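Local atomic coordinates of molybdopterin synthase catalytic subunit (Homo sapiens, PDB entry 5MPO), a protein that catalyses the conversion of precursor Z into molybdopterin, inserting two sulfur atoms from thiocarboxylated MOCS2A to form a dithiolene group. Residues 16-21 with 84-89; 32-37 with 109-114; 51-56 with 63-68. All coordinates share one frame; numbering follows the deposited sequence.

Contact 1 of 3, residues 16-21 with 84-89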
loop_
_atom_site.group_PDB
_atom_site.type_symbol
_atom_site.label_atom_id
_atom_site.label_comp_id
_atom_site.label_asym_id
_atom_site.label_seq_id
_atom_site.Cartn_x
_atom_site.Cartn_y
_atom_site.Cartn_z
ATOM N N GLU C 16 -12.078 -8.181 19.582
ATOM C CA GLU C 16 -11.613 -8.888 18.339
ATOM C C GLU C 16 -10.128 -9.244 18.455
ATOM O O GLU C 16 -9.302 -8.356 18.650
ATOM C CB GLU C 16 -11.808 -7.967 17.145
ATOM C CG GLU C 16 -11.510 -8.526 15.769
ATOM C CD GLU C 16 -11.535 -7.441 14.701
ATOM O OE1 GLU C 16 -11.511 -6.247 15.041
ATOM O OE2 GLU C 16 -11.570 -7.764 13.498
ATOM N N LYS C 17 -9.782 -10.528 18.360
ATOM C CA LYS C 17 -8.381 -10.948 18.478
ATOM C C LYS C 17 -7.627 -10.393 17.249
ATOM O O LYS C 17 -8.146 -10.397 16.126
ATOM C CB LYS C 17 -8.227 -12.489 18.576
ATOM N N SER C 18 -6.420 -9.892 17.497
ATOM C CA SER C 18 -5.458 -9.596 16.437
ATOM C C SER C 18 -5.006 -10.855 15.747
ATOM O O SER C 18 -4.711 -11.840 16.425
ATOM C CB SER C 18 -4.242 -8.921 17.025
ATOM O OG SER C 18 -4.570 -7.591 17.266
ATOM N N LYS C 19 -4.867 -10.786 14.427
ATOM C CA LYS C 19 -4.517 -11.955 13.604
ATOM C C LYS C 19 -3.282 -11.678 12.773
ATOM O O LYS C 19 -3.120 -10.552 12.250
ATOM C CB LYS C 19 -5.617 -12.331 12.633
ATOM C CG LYS C 19 -6.983 -12.479 13.255
ATOM C CD LYS C 19 -8.051 -12.861 12.229
ATOM C CE LYS C 19 -8.555 -11.640 11.455
ATOM N NZ LYS C 19 -9.331 -11.966 10.228
ATOM N N ASP C 20 -2.420 -12.700 12.678
ATOM C CA ASP C 20 -1.315 -12.766 11.753
ATOM C C ASP C 20 -1.676 -13.950 10.833
ATOM O O ASP C 20 -1.589 -15.060 11.254
ATOM C CB ASP C 20 -0.018 -13.082 12.496
ATOM C CG ASP C 20 0.527 -11.914 13.324
ATOM O OD1 ASP C 20 0.329 -10.731 12.997
ATOM O OD2 ASP C 20 1.221 -12.153 14.313
ATOM N N VAL C 21 -2.081 -13.713 9.596
ATOM C CA VAL C 21 -2.507 -14.768 8.669
ATOM C C VAL C 21 -1.404 -14.927 7.624
ATOM O O VAL C 21 -1.122 -14.011 6.844
ATOM C CB VAL C 21 -3.802 -14.359 7.955
ATOM C CG1 VAL C 21 -4.299 -15.449 7.012
ATOM C CG2 VAL C 21 -4.875 -13.981 8.980
ATOM N N ASP C 84 7.713 -8.240 15.010
ATOM C CA ASP C 84 8.476 -7.024 15.063
ATOM C C ASP C 84 7.632 -5.816 14.652
ATOM O O ASP C 84 7.724 -4.759 15.251
ATOM C CB ASP C 84 9.685 -7.193 14.178
ATOM C CG ASP C 84 10.749 -8.159 14.828
ATOM O OD1 ASP C 84 10.751 -8.393 16.074
ATOM O OD2 ASP C 84 11.597 -8.655 14.093
ATOM N N ILE C 85 6.813 -5.984 13.640
ATOM C CA ILE C 85 5.889 -4.965 13.251
ATOM C C ILE C 85 5.024 -4.553 14.430
ATOM O O ILE C 85 4.894 -3.372 14.691
ATOM C CB ILE C 85 4.997 -5.402 12.089
ATOM C CG1 ILE C 85 5.787 -5.321 10.774
ATOM C CG2 ILE C 85 3.762 -4.533 11.998
ATOM C CD1 ILE C 85 5.058 -5.908 9.600
ATOM N N ARG C 86 4.491 -5.507 15.167
ATOM C CA ARG C 86 3.648 -5.159 16.322
ATOM C C ARG C 86 4.441 -4.559 17.512
ATOM O O ARG C 86 3.858 -4.006 18.418
ATOM C CB ARG C 86 2.867 -6.375 16.791
ATOM C CG ARG C 86 1.864 -6.864 15.796
ATOM C CD ARG C 86 1.263 -8.194 16.237
ATOM N NE ARG C 86 0.412 -8.774 15.177
ATOM C CZ ARG C 86 -0.790 -8.337 14.814
ATOM N NH1 ARG C 86 -1.364 -7.331 15.424
ATOM N NH2 ARG C 86 -1.450 -8.943 13.836
ATOM N N GLN C 87 5.764 -4.645 17.499
ATOM C CA GLN C 87 6.556 -4.016 18.542
ATOM C C GLN C 87 6.687 -2.507 18.272
ATOM O O GLN C 87 6.807 -1.709 19.181
ATOM C CB GLN C 87 7.852 -4.796 18.776
ATOM C CG GLN C 87 9.118 -3.942 18.947
ATOM C CD GLN C 87 10.436 -4.746 19.101
ATOM O OE1 GLN C 87 10.487 -6.002 18.947
ATOM N NE2 GLN C 87 11.513 -4.013 19.422
ATOM N N LYS C 88 6.563 -2.084 17.039
ATOM C CA LYS C 88 6.618 -0.663 16.774
ATOM C C LYS C 88 5.285 0.059 16.462
ATOM O O LYS C 88 5.044 1.157 16.954
ATOM C CB LYS C 88 7.544 -0.414 15.598
ATOM C CG LYS C 88 7.600 1.047 15.250
ATOM C CD LYS C 88 8.659 1.337 14.274
ATOM C CE LYS C 88 8.597 2.795 13.941
ATOM N NZ LYS C 88 9.569 3.052 12.891
ATOM N N TRP C 89 4.485 -0.559 15.606
ATOM C CA TRP C 89 3.347 0.031 14.959
ATOM C C TRP C 89 2.013 -0.520 15.534
ATOM O O TRP C 89 1.903 -1.705 15.748
ATOM C CB TRP C 89 3.415 -0.299 13.471
ATOM C CG TRP C 89 4.442 0.492 12.720
ATOM C CD1 TRP C 89 4.410 1.846 12.475
ATOM C CD2 TRP C 89 5.623 0.009 12.089
ATOM N NE1 TRP C 89 5.482 2.223 11.738
ATOM C CE2 TRP C 89 6.259 1.132 11.483
ATOM C CE3 TRP C 89 6.191 -1.258 11.936
ATOM C CZ2 TRP C 89 7.454 1.030 10.743
ATOM C CZ3 TRP C 89 7.419 -1.375 11.211
ATOM C CH2 TRP C 89 8.030 -0.222 10.629
#
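Arg86, near the end of helix 73-88, reaches across to Asp20 at the start of strand 20-25. The two side chains come from opposite directions. The CB of Arg86 points toward residues 16-21, and CG stands anti to the carbonyl carbon (chi1 -66°). From CG to NE the chain is extended, which spans the wide gap between the backbones. Their closest CA atoms, those of Ser18 and Arg86, are 10.1 Å apart. On the way the side chain also packs on Ile94. NE is the first atom to bond, donating to Asp20 OD1 at 2.9 Å. Beyond CZ, Arg86 NH2 bonds the same oxygen, Asp20 OD1, at 2.7 Å. This is a side-on salt bridge in which one carboxylate oxygen accepts both hydrogen bonds. OD1 lies nearly in the guanidinium plane, but the carboxylate is tilted 44° against that plane. Both nitrogens meet OD1 from the same face of the carboxylate, NE on the syn side and NH2 from well above the plane. Lys19 O also lies at the guanidinium edge, 2.8 Å from Arg86 NH2, at an angle too poor for a hydrogen bond. The other tip, Arg86 NH1, lies 3.7 Å from Ser18 CB and is hydrogen-bonded to Lys92 O. Bonds to both Asp20 and Lys92 fix the rotation of the group. Without the guanidinium, as with an alanine here, the Asp20 carboxylate would probably lose its positive mate and Lys92 O this donor. The contact lies at the surface. It ties the C-terminal turn of a helix to the edge strand of the mixed sheet, whose next strand, 91-99, follows that helix. This belongs to the alpha/beta hammerhead fold of the MoaE family.

Contact 2 of 3, residues 32-37 with 109-114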
loop_
_atom_site.group_PDB
_atom_site.type_symbol
_atom_site.label_atom_id
_atom_site.label_comp_id
_atom_site.label_asym_id
_atom_site.label_seq_id
_atom_site.Cartn_x
_atom_site.Cartn_y
_atom_site.Cartn_z
ATOM N N ASP C 32 -8.766 -9.495 -3.222
ATOM C CA ASP C 32 -10.015 -9.338 -2.501
ATOM C C ASP C 32 -10.111 -10.255 -1.311
ATOM O O ASP C 32 -10.471 -9.819 -0.231
ATOM C CB ASP C 32 -11.221 -9.571 -3.419
ATOM C CG ASP C 32 -12.464 -8.856 -2.916
ATOM O OD1 ASP C 32 -12.589 -7.601 -3.175
ATOM O OD2 ASP C 32 -13.260 -9.570 -2.232
ATOM N N GLU C 33 -9.788 -11.523 -1.522
ATOM C CA GLU C 33 -9.673 -12.501 -0.442
ATOM C C GLU C 33 -8.811 -11.917 0.674
ATOM O O GLU C 33 -9.269 -11.852 1.825
ATOM C CB GLU C 33 -9.050 -13.792 -0.971
ATOM C CG GLU C 33 -8.729 -14.898 0.052
ATOM C CD GLU C 33 -7.557 -15.857 -0.325
ATOM O OE1 GLU C 33 -7.520 -16.893 0.368
ATOM O OE2 GLU C 33 -6.662 -15.608 -1.237
ATOM N N VAL C 34 -7.587 -11.464 0.327
ATOM C CA VAL C 34 -6.578 -11.131 1.345
ATOM C C VAL C 34 -6.951 -9.834 2.049
ATOM O O VAL C 34 -6.741 -9.704 3.245
ATOM C CB VAL C 34 -5.169 -10.965 0.742
ATOM C CG1 VAL C 34 -4.163 -10.427 1.765
ATOM C CG2 VAL C 34 -4.680 -12.257 0.185
ATOM N N SER C 35 -7.495 -8.880 1.300
ATOM C CA SER C 35 -7.902 -7.624 1.864
ATOM C C SER C 35 -9.021 -7.896 2.870
ATOM O O SER C 35 -9.021 -7.279 3.920
ATOM C CB SER C 35 -8.255 -6.591 0.774
ATOM O OG SER C 35 -9.292 -7.067 -0.023
ATOM N N GLN C 36 -9.893 -8.878 2.611
ATOM C CA GLN C 36 -10.987 -9.247 3.566
ATOM C C GLN C 36 -10.485 -9.873 4.846
ATOM O O GLN C 36 -11.122 -9.782 5.877
ATOM C CB GLN C 36 -12.030 -10.186 2.931
ATOM N N LEU C 37 -9.323 -10.500 4.803
ATOM C CA LEU C 37 -8.805 -11.161 5.968
ATOM C C LEU C 37 -8.328 -10.144 6.961
ATOM O O LEU C 37 -8.224 -10.466 8.142
ATOM C CB LEU C 37 -7.688 -12.114 5.594
ATOM C CG LEU C 37 -8.139 -13.352 4.800
ATOM C CD1 LEU C 37 -6.931 -14.072 4.227
ATOM C CD2 LEU C 37 -8.923 -14.340 5.673
ATOM N N SER C 109 2.726 -12.823 -7.196
ATOM C CA SER C 109 3.581 -13.703 -6.373
ATOM C C SER C 109 3.457 -13.482 -4.828
ATOM O O SER C 109 3.798 -14.364 -4.036
ATOM C CB SER C 109 5.045 -13.518 -6.771
ATOM O OG SER C 109 5.541 -12.228 -6.458
ATOM N N ILE C 110 3.050 -12.287 -4.423
ATOM C CA ILE C 110 2.987 -11.909 -3.018
ATOM C C ILE C 110 1.865 -10.897 -2.836
ATOM O O ILE C 110 1.628 -10.064 -3.706
ATOM C CB ILE C 110 4.357 -11.376 -2.456
ATOM C CG1 ILE C 110 4.205 -10.962 -1.014
ATOM C CG2 ILE C 110 4.880 -10.188 -3.202
ATOM C CD1 ILE C 110 5.441 -11.078 -0.172
ATOM N N ILE C 111 1.170 -10.988 -1.712
ATOM C CA ILE C 111 0.222 -9.966 -1.341
ATOM C C ILE C 111 0.418 -9.878 0.135
ATOM O O ILE C 111 0.318 -10.879 0.863
ATOM C CB ILE C 111 -1.237 -10.331 -1.681
ATOM C CG1 ILE C 111 -1.470 -10.434 -3.180
ATOM C CG2 ILE C 111 -2.244 -9.329 -1.152
ATOM C CD1 ILE C 111 -2.862 -10.980 -3.493
ATOM N N ILE C 112 0.701 -8.655 0.565
ATOM C CA ILE C 112 0.793 -8.262 1.965
ATOM C C ILE C 112 -0.259 -7.199 2.221
ATOM O O ILE C 112 -0.433 -6.257 1.420
ATOM C CB ILE C 112 2.169 -7.680 2.275
ATOM C CG1 ILE C 112 3.258 -8.736 2.062
ATOM C CG2 ILE C 112 2.217 -7.237 3.718
ATOM C CD1 ILE C 112 4.669 -8.201 1.928
ATOM N N ALA C 113 -0.961 -7.362 3.320
ATOM C CA ALA C 113 -1.934 -6.415 3.757
ATOM C C ALA C 113 -1.799 -6.172 5.278
ATOM O O ALA C 113 -1.569 -7.109 6.028
ATOM C CB ALA C 113 -3.318 -6.939 3.418
ATOM N N VAL C 114 -1.994 -4.921 5.704
ATOM C CA VAL C 114 -2.027 -4.527 7.111
ATOM C C VAL C 114 -3.160 -3.578 7.353
ATOM O O VAL C 114 -3.315 -2.637 6.576
ATOM C CB VAL C 114 -0.714 -3.800 7.542
ATOM C CG1 VAL C 114 -0.764 -3.468 9.033
ATOM C CG2 VAL C 114 0.495 -4.681 7.257
#
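One turn of helix 31-38 lies over a face of strand 108-116, with the CA of Val34 7.4 Å from the CA of Ile111 and 7.0 Å from the CA of Ala113. No hydrogen bond joins the two segments, and the contact is wholly apolar. Val34 makes the contact on the helix side. Its CB points toward the strand, and its CG1 stands anti to the backbone N (chi1 172°). That rotation sets CG1 between two strand residues. It meets Ile111 CG2 at 3.7 Å and Ala113 CB at 4.0 Å. Ile111 offers its short branch, CG2, to the valine. The same methyl lies 3.8 Å from Val34 CB and 4.0 Å from Val34 CG2, so it touches CB and both methyls of the valine. The two side chains cross obliquely. Ala113 is two residues further along and faces the same way, as alternation in a strand requires. Its single methyl is consistent with the slightly shorter CA distance there. Where strand 108-116 meets Gly51, Ser109 and Ile110 form a classic beta bulge. The helix also borders the dimer partner: Asp32 N bonds Asp32 OD1 of the second subunit. On the side of helix 31-38, Val34 also rests on Ala95 and Phe97 of the neighbouring strand 91-99. Ile111 and Ala113 reach Val50 and Leu48 of strand 45-52, the neighbour across the sheet. Ile112, between them, points away, and packs on Ile130 of helix 119-136. The strand is thus covered on both faces, by helix 31-38 on one and helix 119-136 on the other.

Contact 3 of 3, residues 51-56 with 63-68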
loop_
_atom_site.group_PDB
_atom_site.type_symbol
_atom_site.label_atom_id
_atom_site.label_comp_id
_atom_site.label_asym_id
_atom_site.label_seq_id
_atom_site.Cartn_x
_atom_site.Cartn_y
_atom_site.Cartn_z
ATOM N N GLY C 51 2.914 -8.030 -5.441
ATOM C CA GLY C 51 4.104 -8.267 -6.247
ATOM C C GLY C 51 3.639 -9.126 -7.410
ATOM O O GLY C 51 2.991 -10.147 -7.216
ATOM N N THR C 52 3.995 -8.702 -8.610
ATOM C CA THR C 52 3.536 -9.291 -9.860
ATOM C C THR C 52 4.721 -9.590 -10.752
ATOM O O THR C 52 5.717 -8.887 -10.719
ATOM C CB THR C 52 2.595 -8.338 -10.632
ATOM O OG1 THR C 52 3.131 -7.007 -10.637
ATOM C CG2 THR C 52 1.231 -8.328 -10.010
ATOM N N THR C 53 4.588 -10.635 -11.567
ATOM C CA THR C 53 5.624 -11.007 -12.511
ATOM C C THR C 53 5.664 -9.987 -13.680
ATOM O O THR C 53 4.664 -9.779 -14.368
ATOM C CB THR C 53 5.398 -12.425 -13.072
ATOM O OG1 THR C 53 5.424 -13.394 -12.016
ATOM C CG2 THR C 53 6.486 -12.757 -14.107
ATOM N N ARG C 54 6.819 -9.346 -13.859
ATOM C CA ARG C 54 7.089 -8.524 -15.041
ATOM C C ARG C 54 7.452 -9.392 -16.216
ATOM O O ARG C 54 8.180 -10.361 -16.029
ATOM C CB ARG C 54 8.299 -7.613 -14.830
ATOM C CG ARG C 54 7.984 -6.397 -14.019
ATOM C CD ARG C 54 9.159 -6.026 -13.155
ATOM N NE ARG C 54 10.303 -5.712 -13.993
ATOM C CZ ARG C 54 11.574 -5.862 -13.625
ATOM N NH1 ARG C 54 11.910 -6.366 -12.425
ATOM N NH2 ARG C 54 12.522 -5.514 -14.474
ATOM N N ASN C 55 7.047 -8.961 -17.418
ATOM C CA ASN C 55 7.409 -9.608 -18.688
ATOM C C ASN C 55 8.794 -9.292 -19.208
ATOM O O ASN C 55 9.031 -9.537 -20.373
ATOM C CB ASN C 55 6.397 -9.305 -19.807
ATOM C CG ASN C 55 6.478 -7.834 -20.345
ATOM O OD1 ASN C 55 7.457 -7.061 -20.147
ATOM N ND2 ASN C 55 5.416 -7.453 -21.004
ATOM N N ASN C 56 9.724 -8.803 -18.391
ATOM C CA ASN C 56 11.129 -8.644 -18.867
ATOM C C ASN C 56 12.135 -8.486 -17.743
ATOM O O ASN C 56 11.758 -8.042 -16.660
ATOM C CB ASN C 56 11.258 -7.409 -19.785
ATOM C CG ASN C 56 10.837 -6.134 -19.093
ATOM O OD1 ASN C 56 11.674 -5.411 -18.562
ATOM N ND2 ASN C 56 9.526 -5.914 -19.006
ATOM N N ILE C 63 8.533 -14.869 -19.456
ATOM C CA ILE C 63 7.165 -15.492 -19.503
ATOM C C ILE C 63 6.562 -15.939 -18.159
ATOM O O ILE C 63 5.343 -16.106 -18.033
ATOM C CB ILE C 63 7.118 -16.699 -20.468
ATOM C CG1 ILE C 63 8.111 -17.789 -20.032
ATOM C CG2 ILE C 63 7.375 -16.216 -21.888
ATOM C CD1 ILE C 63 8.277 -18.889 -21.047
ATOM N N SER C 64 7.422 -16.125 -17.173
ATOM C CA SER C 64 7.025 -16.655 -15.896
ATOM C C SER C 64 8.225 -16.509 -14.978
ATOM O O SER C 64 9.383 -16.493 -15.439
ATOM C CB SER C 64 6.634 -18.135 -16.074
ATOM O OG SER C 64 6.300 -18.702 -14.842
ATOM N N LEU C 65 7.938 -16.314 -13.698
ATOM C CA LEU C 65 8.899 -16.542 -12.603
ATOM C C LEU C 65 8.540 -17.886 -11.925
ATOM O O LEU C 65 7.371 -18.334 -11.927
ATOM C CB LEU C 65 8.806 -15.456 -11.530
ATOM C CG LEU C 65 9.345 -14.078 -11.911
ATOM C CD1 LEU C 65 8.781 -12.951 -11.030
ATOM C CD2 LEU C 65 10.853 -14.111 -11.851
ATOM N N GLU C 66 9.553 -18.511 -11.349
ATOM C CA GLU C 66 9.358 -19.708 -10.563
ATOM C C GLU C 66 9.925 -19.445 -9.197
ATOM O O GLU C 66 11.096 -19.021 -9.099
ATOM C CB GLU C 66 10.092 -20.914 -11.145
ATOM C CG GLU C 66 9.791 -22.141 -10.296
ATOM C CD GLU C 66 10.398 -23.403 -10.809
ATOM O OE1 GLU C 66 11.538 -23.391 -11.295
ATOM O OE2 GLU C 66 9.713 -24.419 -10.704
ATOM N N TYR C 67 9.118 -19.726 -8.161
ATOM C CA TYR C 67 9.493 -19.461 -6.753
ATOM C C TYR C 67 9.530 -20.764 -5.961
ATOM O O TYR C 67 8.637 -21.627 -6.062
ATOM C CB TYR C 67 8.453 -18.573 -6.089
ATOM C CG TYR C 67 8.427 -17.130 -6.535
ATOM C CD1 TYR C 67 7.603 -16.708 -7.599
ATOM C CD2 TYR C 67 9.193 -16.165 -5.861
ATOM C CE1 TYR C 67 7.579 -15.372 -7.987
ATOM C CE2 TYR C 67 9.162 -14.835 -6.233
ATOM C CZ TYR C 67 8.356 -14.433 -7.292
ATOM O OH TYR C 67 8.344 -13.098 -7.629
ATOM N N GLU C 68 10.561 -20.882 -5.150
ATOM C CA GLU C 68 10.627 -21.894 -4.122
ATOM C C GLU C 68 10.992 -21.303 -2.804
ATOM O O GLU C 68 11.584 -20.201 -2.737
ATOM C CB GLU C 68 11.642 -22.965 -4.517
ATOM C CG GLU C 68 13.099 -22.675 -4.298
ATOM C CD GLU C 68 14.002 -23.762 -4.900
ATOM O OE1 GLU C 68 13.624 -24.346 -5.963
ATOM O OE2 GLU C 68 15.090 -24.010 -4.309
#
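Thr53 and Leu65 carry this contact, sliding past each other in opposite directions. The apolar part lies between the Thr53 methyl and the end of the leucine. Thr53 CG2 is 3.8 Å from Leu65 CG and as far from CD1 of the same residue. With OG1 anti to the carbonyl carbon (chi1 -61°) and CG2 anti to the backbone N, Thr53 lays both branches against Leu65. A mixed polar and apolar touch comes next: Thr53 OG1 lies 3.5 Å from Leu65 CD1. Backbone contact is slight, with Thr53 CG2 4.2 Å from Ser64 C. No hydrogen bond links the segments.

The polar bonds run within each segment, to other parts of the chain and to neighbouring chains. The Thr53 hydroxyl is bonded to Val103 O of strand 101-104. Ser64 OG reaches the carbonyl of the next residue, Leu65 O, at 3.1 Å, from above the carbonyl plane. Where the loop passes into strand 56-57, Asn56 ND2 bonds Asn55 OD1 at 2.6 Å, nearly straight at 158°.

Beyond Thr53, Leu65 rests on Lys141 and Glu143, predicted to bind substrate. The chemistry implies a division of labour within Thr53. Its methyl seals against leucine, while its buried hydroxyl is satisfied by a carbonyl. Between these two segments the chain leaving strand 45-52 meets strand 60-69 by packing, beside the predicted substrate site, while a backbone bond from Asn55 to Val62 lies just beyond.

Overall arrangement
Contacts 1 and 2 both reach the mixed sheet, and their centres are about 15 Å apart. They touch directly, with Lys19 NZ 2.8 Å from Leu37 O, a probable hydrogen bond. Contact 3 joins contact 2 through neighbouring strands: Ser109 N lies 2.7 Å from Gly51 O and Ile110 O lies 3.0 Å from Gly51 N. The centres of contacts 2 and 3 are about 18 Å apart, and both touch the second subunit. Contacts 1 and 3 lie on opposite sides of the chain's centre, with centres about 29 Å apart. Only contact 3 borders the predicted substrate site. The Leu65 side chain is about 4 Å from that of Glu143 and about 8 Å from that of Lys134.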